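Local coordinates for protein salmonella typhimurium DB7155 bacteriophage DET7 tailspike (PDB 2V5I) that binds and probably hydrolyses the O-antigen of Salmonella, as the receptor-binding tailspike of bacteriophage Det7, a trimer built on a parallel beta-helix, at residues N530-Y535 / A543-P548; M91-T96 / Q152-T157; Y378-S383 / Q405-L410. All coordinates share one frame; numbering follows the deposited sequence. Where two conformers were deposited one is given.

Interaction 1 (N530-Y535 / A543-P548); sequences NTMSLY and ALIRLP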
ATOM      1  N   ASN A 530      42.009  24.078  27.878  1.00 10.85           N
ATOM      2  CA  ASN A 530      42.717  24.138  26.588  1.00 10.08           C
ATOM      3  C   ASN A 530      41.784  24.635  25.470  1.00  9.66           C
ATOM      4  O   ASN A 530      41.744  24.097  24.366  1.00 10.57           O
ATOM      5  CB  ASN A 530      43.369  22.813  26.225  1.00 11.32           C
ATOM      6  CG  ASN A 530      44.485  22.429  27.199  1.00 12.81           C
ATOM      7  OD1 ASN A 530      45.071  23.268  27.871  1.00 14.76           O
ATOM      8  ND2 ASN A 530      44.698  21.141  27.334  1.00 14.04           N
ATOM      9  N   THR A 531      41.053  25.668  25.818  1.00 11.50           N
ATOM     10  CA  THR A 531      40.306  26.430  24.850  1.00  9.80           C
ATOM     11  C   THR A 531      40.553  27.929  25.025  1.00 11.78           C
ATOM     12  O   THR A 531      40.927  28.392  26.080  1.00 10.48           O
ATOM     13  CB  THR A 531      38.781  26.102  24.893  1.00 13.55           C
ATOM     14  OG1 THR A 531      38.199  26.599  26.088  1.00 13.87           O
ATOM     15  CG2 THR A 531      38.514  24.605  24.750  1.00 14.72           C
ATOM     16  N   MET A 532      40.325  28.672  23.954  1.00 11.16           N
ATOM     17  CA  MET A 532      40.630  30.121  23.865  1.00 11.62           C
ATOM     18  C   MET A 532      39.458  30.873  23.267  1.00 10.57           C
ATOM     19  O   MET A 532      38.905  30.433  22.285  1.00 10.09           O
ATOM     20  CB  MET A 532      41.829  30.292  22.911  1.00 13.24           C
ATOM     21  CG  MET A 532      42.160  31.684  22.614  1.00 19.12           C
ATOM     22  SD  MET A 532      43.431  31.771  21.331  1.00 19.34           S
ATOM     23  CE  MET A 532      42.399  31.662  19.856  1.00 19.46           C
ATOM     24  N   SER A 533      39.078  31.995  23.878  1.00 10.23           N
ATOM     25  CA  SER A 533      38.088  32.924  23.301  1.00 11.08           C
ATOM     26  C   SER A 533      38.743  34.280  23.069  1.00 10.95           C
ATOM     27  O   SER A 533      39.544  34.757  23.902  1.00 13.38           O
ATOM     28  CB  SER A 533      36.981  33.162  24.306  1.00 13.69           C
ATOM     29  OG  SER A 533      36.334  31.950  24.589  1.00 19.87           O
ATOM     30  N   LEU A 534      38.395  34.937  21.987  1.00 10.93           N
ATOM     31  CA  LEU A 534      39.012  36.200  21.622  1.00  8.84           C
ATOM     32  C   LEU A 534      38.097  37.386  21.875  1.00  9.78           C
ATOM     33  O   LEU A 534      36.852  37.298  21.794  1.00 11.10           O
ATOM     34  CB  LEU A 534      39.371  36.181  20.109  1.00 10.27           C
ATOM     35  CG  LEU A 534      40.476  35.190  19.733  1.00 12.67           C
ATOM     36  CD1 LEU A 534      40.525  35.013  18.220  1.00 17.09           C
ATOM     37  CD2 LEU A 534      41.842  35.545  20.231  1.00 14.42           C
ATOM     38  N   TYR A 535      38.707  38.504  22.219  1.00 10.01           N
ATOM     39  CA  TYR A 535      37.958  39.721  22.505  1.00 10.26           C
ATOM     40  C   TYR A 535      38.842  40.960  22.295  1.00 11.36           C
ATOM     41  O   TYR A 535      40.078  40.904  22.275  1.00  9.61           O
ATOM     42  CB  TYR A 535      37.392  39.703  23.939  1.00 11.06           C
ATOM     43  CG  TYR A 535      38.413  39.744  25.068  1.00 10.92           C
ATOM     44  CD1 TYR A 535      38.986  38.593  25.557  1.00 10.75           C
ATOM     45  CD2 TYR A 535      38.741  40.945  25.675  1.00 11.13           C
ATOM     46  CE1 TYR A 535      39.918  38.647  26.585  1.00  9.92           C
ATOM     47  CE2 TYR A 535      39.646  41.019  26.736  1.00 14.83           C
ATOM     48  CZ  TYR A 535      40.210  39.863  27.225  1.00 11.53           C
ATOM     49  OH  TYR A 535      41.130  39.991  28.274  1.00 11.46           O
ATOM     50  N   ALA A 543      43.276  37.289  24.137  1.00  8.44           N
ATOM     51  CA  ALA A 543      42.777  35.925  24.289  1.00  9.75           C
ATOM     52  C   ALA A 543      42.481  35.667  25.765  1.00 10.76           C
ATOM     53  O   ALA A 543      43.321  35.944  26.639  1.00 12.21           O
ATOM     54  CB  ALA A 543      43.798  34.877  23.806  1.00 10.92           C
ATOM     55  N   LEU A 544      41.323  35.092  26.025  1.00  9.96           N
ATOM     56  CA  LEU A 544      40.955  34.500  27.300  1.00  9.82           C
ATOM     57  C   LEU A 544      41.089  32.986  27.174  1.00  9.92           C
ATOM     58  O   LEU A 544      40.458  32.374  26.330  1.00  9.94           O
ATOM     59  CB  LEU A 544      39.508  34.871  27.651  1.00 10.51           C
ATOM     60  CG  LEU A 544      38.925  34.219  28.927  1.00  9.45           C
ATOM     61  CD1 LEU A 544      39.717  34.594  30.162  1.00 12.76           C
ATOM     62  CD2 LEU A 544      37.461  34.653  29.055  1.00  9.63           C
ATOM     63  N   ILE A 545      41.998  32.400  27.974  1.00 10.14           N
ATOM     64  CA  ILE A 545      42.398  31.020  27.802  1.00 10.26           C
ATOM     65  C   ILE A 545      42.211  30.272  29.133  1.00  9.64           C
ATOM     66  O   ILE A 545      42.625  30.770  30.173  1.00 11.01           O
ATOM     67  CB  ILE A 545      43.870  30.925  27.386  1.00 11.64           C
ATOM     68  CG1 ILE A 545      44.009  31.480  25.971  1.00 14.71           C
ATOM     69  CG2 ILE A 545      44.382  29.478  27.459  1.00 11.38           C
ATOM     70  CD1 ILE A 545      45.370  31.690  25.485  1.00 17.80           C
ATOM     71  N   ARG A 546      41.626  29.087  29.069  1.00 10.41           N
ATOM     72  CA  ARG A 546      41.622  28.199  30.205  1.00 10.01           C
ATOM     73  C   ARG A 546      42.787  27.222  30.041  1.00 10.46           C
ATOM     74  O   ARG A 546      42.827  26.491  29.062  1.00 10.29           O
ATOM     75  CB  ARG A 546      40.326  27.495  30.368  1.00 11.11           C
ATOM     76  CG  ARG A 546      40.243  26.770  31.735  1.00 12.70           C
ATOM     77  CD  ARG A 546      38.914  26.133  32.032  1.00 15.59           C
ATOM     78  NE  ARG A 546      38.957  25.509  33.376  1.00 13.74           N
ATOM     79  CZ  ARG A 546      38.221  24.473  33.762  1.00 15.64           C
ATOM     80  NH1 ARG A 546      37.293  23.946  32.974  1.00 16.50           N
ATOM     81  NH2 ARG A 546      38.385  23.983  34.993  1.00 18.67           N
ATOM     82  N   LEU A 547      43.735  27.281  30.953  1.00 11.61           N
ATOM     83  CA  LEU A 547      45.002  26.523  30.910  1.00 11.50           C
ATOM     84  C   LEU A 547      44.843  25.087  31.352  1.00 11.72           C
ATOM     85  O   LEU A 547      43.848  24.729  31.972  1.00 12.46           O
ATOM     86  CB  LEU A 547      45.995  27.203  31.850  1.00 11.85           C
ATOM     87  CG  LEU A 547      46.413  28.627  31.457  1.00 13.09           C
ATOM     88  CD1 LEU A 547      47.136  29.373  32.601  1.00 13.69           C
ATOM     89  CD2 LEU A 547      47.213  28.677  30.218  1.00 16.54           C
ATOM     90  N   PRO A 548      45.878  24.252  31.093  1.00 13.57           N
ATOM     91  CA  PRO A 548      45.834  22.865  31.513  1.00 14.32           C
ATOM     92  C   PRO A 548      45.554  22.624  32.999  1.00 15.63           C
ATOM     93  O   PRO A 548      44.892  21.633  33.332  1.00 17.35           O
ATOM     94  CB  PRO A 548      47.231  22.358  31.138  1.00 15.38           C
ATOM     95  CG  PRO A 548      47.581  23.134  29.950  1.00 15.51           C
ATOM     96  CD  PRO A 548      47.044  24.536  30.260  1.00 16.32           C
TER

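Interaction 2 (M91-T96 / Q152-T157); sequences MESKTT and QHIAAT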
ATOM      1  N   MET A  91     -34.289  -3.730  -1.520  1.00  9.95           N
ATOM      2  CA  MET A  91     -35.229  -3.212  -0.524  1.00 11.48           C
ATOM      3  C   MET A  91     -35.565  -1.761  -0.850  1.00  9.46           C
ATOM      4  O   MET A  91     -34.649  -0.957  -1.056  1.00 10.20           O
ATOM      5  CB  MET A  91     -34.562  -3.288   0.847  1.00 12.01           C
ATOM      6  CG  MET A  91     -34.160  -4.646   1.222  1.00 12.29           C
ATOM      7  SD  MET A  91     -35.433  -5.919   1.254  1.00 12.28           S
ATOM      8  CE  MET A  91     -36.578  -5.259   2.438  1.00 12.88           C
ATOM      9  N   GLU A  92     -36.861  -1.416  -0.968  1.00  9.14           N
ATOM     10  CA  GLU A  92     -37.258  -0.026  -1.278  1.00 11.36           C
ATOM     11  C   GLU A  92     -38.359   0.413  -0.322  1.00 11.29           C
ATOM     12  O   GLU A  92     -39.304  -0.341  -0.049  1.00 11.02           O
ATOM     13  CB  GLU A  92     -37.734   0.069  -2.719  1.00 11.38           C
ATOM     14  CG  GLU A  92     -38.337   1.446  -3.061  1.00 13.60           C
ATOM     15  CD  GLU A  92     -38.630   1.635  -4.516  1.00 21.24           C
ATOM     16  OE1 GLU A  92     -38.113   0.891  -5.384  1.00 21.41           O
ATOM     17  OE2 GLU A  92     -39.378   2.601  -4.813  1.00 23.69           O
ATOM     18  N   SER A  93     -38.204   1.592   0.274  1.00 10.57           N
ATOM     19  CA  SER A  93     -39.242   2.091   1.163  1.00 10.59           C
ATOM     20  C   SER A  93     -40.482   2.374   0.387  1.00 11.16           C
ATOM     21  O   SER A  93     -40.412   2.731  -0.786  1.00 11.48           O
ATOM     22  CB  SER A  93     -38.808   3.333   1.945  1.00 10.47           C
ATOM     23  OG  SER A  93     -38.514   4.437   1.063  1.00 13.47           O
ATOM     24  N   LYS A  94     -41.602   2.270   1.077  1.00 12.84           N
ATOM     25  CA  LYS A  94     -42.893   2.681   0.536  1.00 13.41           C
ATOM     26  C   LYS A  94     -43.008   4.207   0.523  1.00 13.95           C
ATOM     27  O   LYS A  94     -43.430   4.828  -0.480  1.00 15.13           O
ATOM     28  CB  LYS A  94     -43.957   2.017   1.430  1.00 15.24           C
ATOM     29  CG  LYS A  94     -45.337   2.306   1.062  1.00 20.94           C
ATOM     30  CD  LYS A  94     -46.331   1.348   1.704  1.00 20.91           C
ATOM     31  CE  LYS A  94     -46.510   1.544   3.149  1.00 26.99           C
ATOM     32  NZ  LYS A  94     -47.550   0.550   3.624  1.00 30.44           N
ATOM     33  N   THR A  95     -42.671   4.816   1.649  1.00 13.08           N
ATOM     34  CA  THR A  95     -42.791   6.247   1.828  1.00 13.49           C
ATOM     35  C   THR A  95     -41.587   6.952   1.195  1.00 12.75           C
ATOM     36  O   THR A  95     -40.438   6.459   1.270  1.00 13.82           O
ATOM     37  CB  THR A  95     -42.889   6.593   3.318  1.00 15.18           C
ATOM     38  OG1 THR A  95     -44.071   5.993   3.909  1.00 14.41           O
ATOM     39  CG2 THR A  95     -42.970   8.098   3.490  1.00 19.11           C
ATOM     40  N   THR A  96     -41.813   8.140   0.650  1.00 12.97           N
ATOM     41  CA  THR A  96     -40.719   8.971   0.137  1.00 11.50           C
ATOM     42  C   THR A  96     -40.471  10.011   1.260  1.00 12.93           C
ATOM     43  O   THR A  96     -41.322  10.875   1.499  1.00 14.09           O
ATOM     44  CB  THR A  96     -41.104   9.674  -1.170  1.00 12.09           C
ATOM     45  OG1 THR A  96     -41.290   8.702  -2.218  1.00 13.27           O
ATOM     46  CG2 THR A  96     -40.062  10.641  -1.619  1.00 12.47           C
ATOM     47  N   GLN A 152     -39.465  11.338  11.763  1.00 15.23           N
ATOM     48  CA  GLN A 152     -39.414  10.301  10.692  1.00 15.09           C
ATOM     49  C   GLN A 152     -38.489   9.187  11.034  1.00 14.50           C
ATOM     50  O   GLN A 152     -37.451   9.417  11.645  1.00 18.26           O
ATOM     51  CB  GLN A 152     -38.836  10.903   9.404  1.00 15.23           C
ATOM     52  CG  GLN A 152     -39.657  11.902   8.764  1.00 21.13           C
ATOM     53  CD  GLN A 152     -39.029  12.280   7.419  1.00 19.58           C
ATOM     54  OE1 GLN A 152     -39.687  12.173   6.385  1.00 17.88           O
ATOM     55  NE2 GLN A 152     -37.747  12.671   7.440  1.00 14.97           N
ATOM     56  N   HIS A 153     -38.785   7.979  10.551  1.00 16.38           N
ATOM     57  CA  HIS A 153     -37.850   6.881  10.690  1.00 15.79           C
ATOM     58  C   HIS A 153     -38.079   5.850   9.584  1.00 16.79           C
ATOM     59  O   HIS A 153     -38.422   4.698   9.836  1.00 20.44           O
ATOM     60  CB  HIS A 153     -37.914   6.238  12.088  1.00 18.67           C
ATOM     61  CG  HIS A 153     -39.280   5.784  12.487  1.00 25.61           C
ATOM     62  ND1 HIS A 153     -40.170   6.601  13.156  1.00 35.46           N
ATOM     63  CD2 HIS A 153     -39.917   4.600  12.311  1.00 31.47           C
ATOM     64  CE1 HIS A 153     -41.296   5.939  13.375  1.00 35.36           C
ATOM     65  NE2 HIS A 153     -41.175   4.732  12.852  1.00 37.38           N
ATOM     66  N   ILE A 154     -37.930   6.302   8.350  1.00 11.42           N
ATOM     67  CA  ILE A 154     -38.204   5.469   7.155  1.00 11.45           C
ATOM     68  C   ILE A 154     -36.986   4.623   6.727  1.00 12.93           C
ATOM     69  O   ILE A 154     -35.899   5.144   6.410  1.00 11.04           O
ATOM     70  CB  ILE A 154     -38.665   6.326   5.954  0.70 12.03           C
ATOM     71  CG1 ILE A 154     -39.947   7.090   6.308  0.70 12.73           C
ATOM     72  CG2 ILE A 154     -38.904   5.463   4.745  0.70 12.06           C
ATOM     73  CD1 ILE A 154     -41.091   6.199   6.763  0.70 14.87           C
ATOM     74  N   ALA A 155     -37.211   3.312   6.690  1.00 12.29           N
ATOM     75  CA  ALA A 155     -36.272   2.399   6.031  1.00 10.77           C
ATOM     76  C   ALA A 155     -37.010   1.157   5.678  1.00 11.80           C
ATOM     77  O   ALA A 155     -37.921   0.727   6.437  1.00 13.30           O
ATOM     78  CB  ALA A 155     -35.116   2.081   6.917  1.00 12.98           C
ATOM     79  N   ALA A 156     -36.683   0.565   4.541  1.00  9.95           N
ATOM     80  CA  ALA A 156     -37.097  -0.816   4.242  1.00  9.24           C
ATOM     81  C   ALA A 156     -35.969  -1.745   4.708  1.00 10.12           C
ATOM     82  O   ALA A 156     -34.939  -1.755   4.089  1.00  9.38           O
ATOM     83  CB  ALA A 156     -37.287  -1.033   2.769  1.00 11.24           C
ATOM     84  N   THR A 157     -36.231  -2.512   5.753  1.00  9.32           N
ATOM     85  CA  THR A 157     -35.191  -3.322   6.400  1.00 10.46           C
ATOM     86  C   THR A 157     -35.417  -4.804   6.108  1.00 11.84           C
ATOM     87  O   THR A 157     -36.492  -5.340   6.397  1.00 12.82           O
ATOM     88  CB  THR A 157     -35.161  -3.103   7.919  1.00 10.42           C
ATOM     89  OG1 THR A 157     -34.897  -1.727   8.197  1.00 11.34           O
ATOM     90  CG2 THR A 157     -34.045  -3.993   8.573  1.00 12.07           C
TER

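Interaction 3 (Y378-S383 / Q405-L410); sequences YLNFDS and QPSNGL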
ATOM      1  N   TYR A 378      -9.514  21.503   6.111  1.00 10.60           N
ATOM      2  CA  TYR A 378      -9.528  22.558   5.088  1.00 10.24           C
ATOM      3  C   TYR A 378     -10.633  23.596   5.369  1.00 11.73           C
ATOM      4  O   TYR A 378     -10.544  24.693   4.867  1.00 14.61           O
ATOM      5  CB  TYR A 378      -9.547  21.974   3.662  1.00 11.30           C
ATOM      6  CG  TYR A 378     -10.831  21.360   3.163  1.00 11.55           C
ATOM      7  CD1 TYR A 378     -11.968  22.137   2.969  1.00 13.48           C
ATOM      8  CD2 TYR A 378     -10.901  20.010   2.795  1.00 11.49           C
ATOM      9  CE1 TYR A 378     -13.136  21.598   2.514  1.00 16.94           C
ATOM     10  CE2 TYR A 378     -12.073  19.463   2.339  1.00 11.59           C
ATOM     11  CZ  TYR A 378     -13.191  20.251   2.169  1.00 15.56           C
ATOM     12  OH  TYR A 378     -14.390  19.732   1.678  1.00 16.61           O
ATOM     13  N   LEU A 379     -11.629  23.275   6.203  1.00 13.72           N
ATOM     14  CA  LEU A 379     -12.635  24.265   6.643  1.00 13.88           C
ATOM     15  C   LEU A 379     -12.196  25.025   7.903  1.00 14.91           C
ATOM     16  O   LEU A 379     -12.943  25.860   8.417  1.00 16.64           O
ATOM     17  CB  LEU A 379     -14.006  23.624   6.872  1.00 15.73           C
ATOM     18  CG  LEU A 379     -14.716  23.119   5.629  1.00 15.43           C
ATOM     19  CD1 LEU A 379     -16.131  22.649   5.973  1.00 18.87           C
ATOM     20  CD2 LEU A 379     -14.809  24.158   4.564  1.00 16.17           C
ATOM     21  N   ASN A 380     -10.989  24.780   8.402  1.00 12.93           N
ATOM     22  CA  ASN A 380     -10.446  25.619   9.478  1.00 14.32           C
ATOM     23  C   ASN A 380     -11.240  25.579  10.773  1.00 15.11           C
ATOM     24  O   ASN A 380     -11.460  26.636  11.449  1.00 16.56           O
ATOM     25  CB  ASN A 380     -10.247  27.052   8.995  1.00 15.82           C
ATOM     26  CG  ASN A 380      -9.255  27.840   9.848  1.00 19.57           C
ATOM     27  OD1 ASN A 380      -8.431  27.266  10.572  1.00 17.75           O
ATOM     28  ND2 ASN A 380      -9.354  29.175   9.776  1.00 25.08           N
ATOM     29  N   PHE A 381     -11.659  24.389  11.163  1.00 14.12           N
ATOM     30  CA  PHE A 381     -12.185  24.150  12.501  1.00 16.72           C
ATOM     31  C   PHE A 381     -11.115  24.436  13.565  1.00 18.52           C
ATOM     32  O   PHE A 381      -9.924  24.425  13.278  1.00 15.61           O
ATOM     33  CB  PHE A 381     -12.625  22.707  12.675  1.00 17.01           C
ATOM     34  CG  PHE A 381     -13.864  22.330  11.904  1.00 17.62           C
ATOM     35  CD1 PHE A 381     -15.113  22.479  12.470  1.00 22.95           C
ATOM     36  CD2 PHE A 381     -13.768  21.701  10.689  1.00 18.68           C
ATOM     37  CE1 PHE A 381     -16.251  22.077  11.777  1.00 25.44           C
ATOM     38  CE2 PHE A 381     -14.889  21.297   9.980  1.00 18.39           C
ATOM     39  CZ  PHE A 381     -16.123  21.493  10.514  1.00 20.63           C
ATOM     40  N   ASP A 382     -11.532  24.703  14.799  1.00 20.45           N
ATOM     41  CA  ASP A 382     -10.571  24.815  15.875  1.00 22.61           C
ATOM     42  C   ASP A 382     -10.105  23.418  16.320  1.00 22.21           C
ATOM     43  O   ASP A 382     -10.505  22.893  17.376  1.00 23.84           O
ATOM     44  CB  ASP A 382     -11.185  25.614  17.031  1.00 25.52           C
ATOM     45  CG  ASP A 382     -10.151  26.032  18.051  1.00 33.25           C
ATOM     46  OD1 ASP A 382      -8.944  26.084  17.704  1.00 38.43           O
ATOM     47  OD2 ASP A 382     -10.555  26.305  19.197  1.00 40.97           O
ATOM     48  N   SER A 383      -9.261  22.801  15.488  1.00 21.52           N
ATOM     49  CA  SER A 383      -8.829  21.418  15.689  1.00 20.85           C
ATOM     50  C   SER A 383      -7.432  21.246  15.100  1.00 17.56           C
ATOM     51  O   SER A 383      -7.041  21.961  14.187  1.00 17.59           O
ATOM     52  CB  SER A 383      -9.770  20.437  14.973  1.00 23.61           C
ATOM     53  OG  SER A 383      -9.349  19.090  15.154  1.00 26.33           O
ATOM     54  N   GLN A 405      -2.184  26.271   4.590  1.00 16.64           N
ATOM     55  CA  GLN A 405      -2.494  25.766   5.936  1.00 15.59           C
ATOM     56  C   GLN A 405      -3.653  26.513   6.552  1.00 17.14           C
ATOM     57  O   GLN A 405      -3.752  27.726   6.419  1.00 18.28           O
ATOM     58  CB  GLN A 405      -1.267  25.888   6.842  1.00 17.03           C
ATOM     59  CG  GLN A 405      -0.150  24.919   6.524  1.00 17.63           C
ATOM     60  CD  GLN A 405      -0.443  23.505   6.968  1.00 15.66           C
ATOM     61  OE1 GLN A 405      -1.229  23.270   7.893  1.00 19.23           O
ATOM     62  NE2 GLN A 405       0.148  22.542   6.279  1.00 15.50           N
ATOM     63  N   PRO A 406      -4.522  25.805   7.269  1.00 17.56           N
ATOM     64  CA  PRO A 406      -5.552  26.526   8.019  1.00 17.94           C
ATOM     65  C   PRO A 406      -4.929  27.359   9.136  1.00 18.60           C
ATOM     66  O   PRO A 406      -3.915  26.955   9.706  1.00 18.68           O
ATOM     67  CB  PRO A 406      -6.406  25.412   8.645  1.00 19.93           C
ATOM     68  CG  PRO A 406      -5.635  24.189   8.544  1.00 17.80           C
ATOM     69  CD  PRO A 406      -4.596  24.353   7.455  1.00 17.77           C
ATOM     70  N   SER A 407      -5.549  28.497   9.441  1.00 19.71           N
ATOM     71  CA  SER A 407      -5.022  29.366  10.475  1.00 21.33           C
ATOM     72  C   SER A 407      -5.150  28.761  11.872  1.00 19.66           C
ATOM     73  O   SER A 407      -4.296  29.021  12.727  1.00 21.26           O
ATOM     74  CB  SER A 407      -5.646  30.761  10.405  1.00 22.84           C
ATOM     75  OG  SER A 407      -6.986  30.753  10.808  1.00 27.32           O
ATOM     76  N   ASN A 408      -6.169  27.956  12.123  1.00 17.36           N
ATOM     77  CA  ASN A 408      -6.348  27.319  13.421  1.00 18.70           C
ATOM     78  C   ASN A 408      -5.619  26.006  13.528  1.00 18.94           C
ATOM     79  O   ASN A 408      -5.503  25.271  12.528  1.00 19.48           O
ATOM     80  CB  ASN A 408      -7.822  27.041  13.707  1.00 19.84           C
ATOM     81  CG  ASN A 408      -8.638  28.296  13.786  1.00 26.25           C
ATOM     82  OD1 ASN A 408      -8.208  29.269  14.395  1.00 28.89           O
ATOM     83  ND2 ASN A 408      -9.823  28.294  13.177  1.00 24.86           N
ATOM     84  N   GLY A 409      -5.142  25.711  14.741  1.00 19.05           N
ATOM     85  CA  GLY A 409      -4.677  24.381  15.082  1.00 18.06           C
ATOM     86  C   GLY A 409      -3.262  24.054  14.684  1.00 16.80           C
ATOM     87  O   GLY A 409      -2.619  24.789  13.906  1.00 19.52           O
ATOM     88  N   LEU A 410      -2.803  22.925  15.186  1.00 16.04           N
ATOM     89  CA  LEU A 410      -1.521  22.363  14.816  1.00 13.59           C
ATOM     90  C   LEU A 410      -1.684  21.363  13.654  1.00 13.70           C
ATOM     91  O   LEU A 410      -2.763  20.814  13.442  1.00 15.48           O
ATOM     92  CB  LEU A 410      -0.904  21.616  15.992  1.00 13.70           C
ATOM     93  CG  LEU A 410      -0.661  22.447  17.263  1.00 14.97           C
ATOM     94  CD1 LEU A 410      -0.364  21.560  18.461  1.00 18.70           C
ATOM     95  CD2 LEU A 410       0.498  23.348  16.960  1.00 19.54           C
TER
HETATM   96  O   HOH W   1      -5.394  22.630  11.729  1.00 17.49           O

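Interaction 1 (N530-Y535 / A543-P548)
Ser533 and Leu544 face each other as an antiparallel hydrogen-bonded pair in the hairpin of strands 531-537 and 540-546. Ser533 N donates to Leu544 O at 2.8 Å. Leu544 N returns a bond of 2.8 Å to Ser533 O, nearly straight at 171°. Toward the open end of the hairpin, Arg546 N reaches Thr531 O at 3.1 Å. Asn530 N closes the row on Arg546 O at 2.8 Å, more bent at 143°. A CA-H...O contact, Met532 CA to Leu544 O at 3.3 Å, lies between these bonds.

The apolar contacts lie mainly on the face of Met532, Leu534, Ala543 and Ile545. Met532 CG is anti to the backbone N (chi1 174°) and touches both Ala543 CB and Ile545 CG1, each at 3.8 Å. At the end of the paired segment, the Tyr535 ring brings CE1 to Leu544 CB at 3.9 Å. Tyr535 OH is hydrogen-bonded to Arg554 NH1.

Residues 531-533 also pair with an antiparallel strand of a second subunit, which fits the intertwined C-terminal domain of the trimer. Met532 packs on Leu534 of that subunit, and Leu534 packs on Met532 of the third. Backbone bonds thus hold the register of the hairpin, while the apolar face of Met532 and Leu534 is used between subunits.

Interaction 2 (M91-T96 / Q152-T157)
Ser93 OG donates a hydrogen bond of 2.8 Å to Thr95 O, and both residues lie against Ile154. The donor is tilted 18° from the carbonyl plane of Thr95. A chi1 of 62° turns Ser93 OG back over its own backbone, from where it reaches Thr95 O and bridges the turn. No hydrogen bond crosses between 91-96 and 152-157. The contact is van der Waals packing of side chains on side chains and on backbone.

Ile154 was modelled in two conformers. The contacts of its CG2 and CD1 are those of the given conformer and are therefore less certain. In it, Ile154 CG2 touches Ser93 CB at 3.5 Å. Ile154 CD1 approaches Thr95 CB at 3.9 Å, and the two side chains cross at about a right angle. Thr95 OG1 is hydrogen-bonded to Asp72 OD2.

The fold is a parallel beta-helix. Strand 85-92 and strand 156-161 belong to different sheets of it. Residues 91-96 lead out of the first strand, and residues 152-157 lead back into the second. Between them runs a long excursion that holds several short helices. The chain directions of the touching parts are 159° apart.

Ala156 points its CB toward 91-96. This CB lies 3.5 Å from Glu92 O and 4.0 Å from Met91 CB. Two successive bends in the Met91 chain bring its CE to Thr157 C at 3.9 Å. Met91 also packs on Ala176 and Tyr178 of strand 176-181. The Glu92 CB points the other way; its carboxylate forms salt bridges with Lys68 through OE1 and with Lys124 through OE2, and Lys124 NZ also hydrogen-bonds Ser93 O.

Interaction 3 (Y378-S383 / Q405-L410)
Two loops from successive coils of the parallel beta-helix lie side by side at the protein surface, joined chiefly by Asn380 and Asn408. Residues 378-383 connect strand 371-374 to strand 386-388. Residues 405-410 lie in the corresponding connection one coil on, from strand 393-398 to strand 412-414.

The carboxamide of Asn380 is used at both ends. Its CG, anti to the backbone N (chi1 -159°), carries the carboxamide toward 405-410. Asn380 OD1 accepts a bond of 2.8 Å from Asn408 N, which lies in the carbonyl plane, on a lone pair. Asn380 ND2 donates to Ser407 OG at 3.0 Å, with the hydroxyl close to the amide plane. Together these two bonds fix which way round the carboxamide sits. Pro406 CB packs against the same oxygen, Asn380 OD1, at 3.4 Å.

Asn408 answers with its own side chain. Asn408 ND2 donates to Asn380 O at 2.9 Å. The donor stands above the carbonyl plane, 44° out of it, while the oxygen lies in the amide plane of Asn408. The two amide planes are only 24° apart, although the side chains cross at about a right angle. Asn380 thus meets the neighbouring loop with its backbone carbonyl as well as its side chain.

Next to Asp382 in the chain, Ser383 O meets Gly409 CA of the other loop at 3.5 Å in a CA-H...O contact. One water molecule donates to both Ser383 O, at 3.0 Å, and Asn408 O, at 2.8 Å.

The three contacts are spread along an elongated chain and do not touch. They follow one another in series: interaction 2 closes first, then interaction 3, and interaction 1 comes last. Interactions 2 and 3 belong to the beta-helix, with centres 39 Å apart and nearest atoms about 24 Å apart. Interaction 1 is in the C-terminal part, its centre 52 Å from that of interaction 3 and 87 Å from that of interaction 2. Interactions 1 and 2 lie on opposite sides of the chain's centre. Only interaction 1 meets other subunits. A sodium ion lies about 10 Å from the Ala543 side chain.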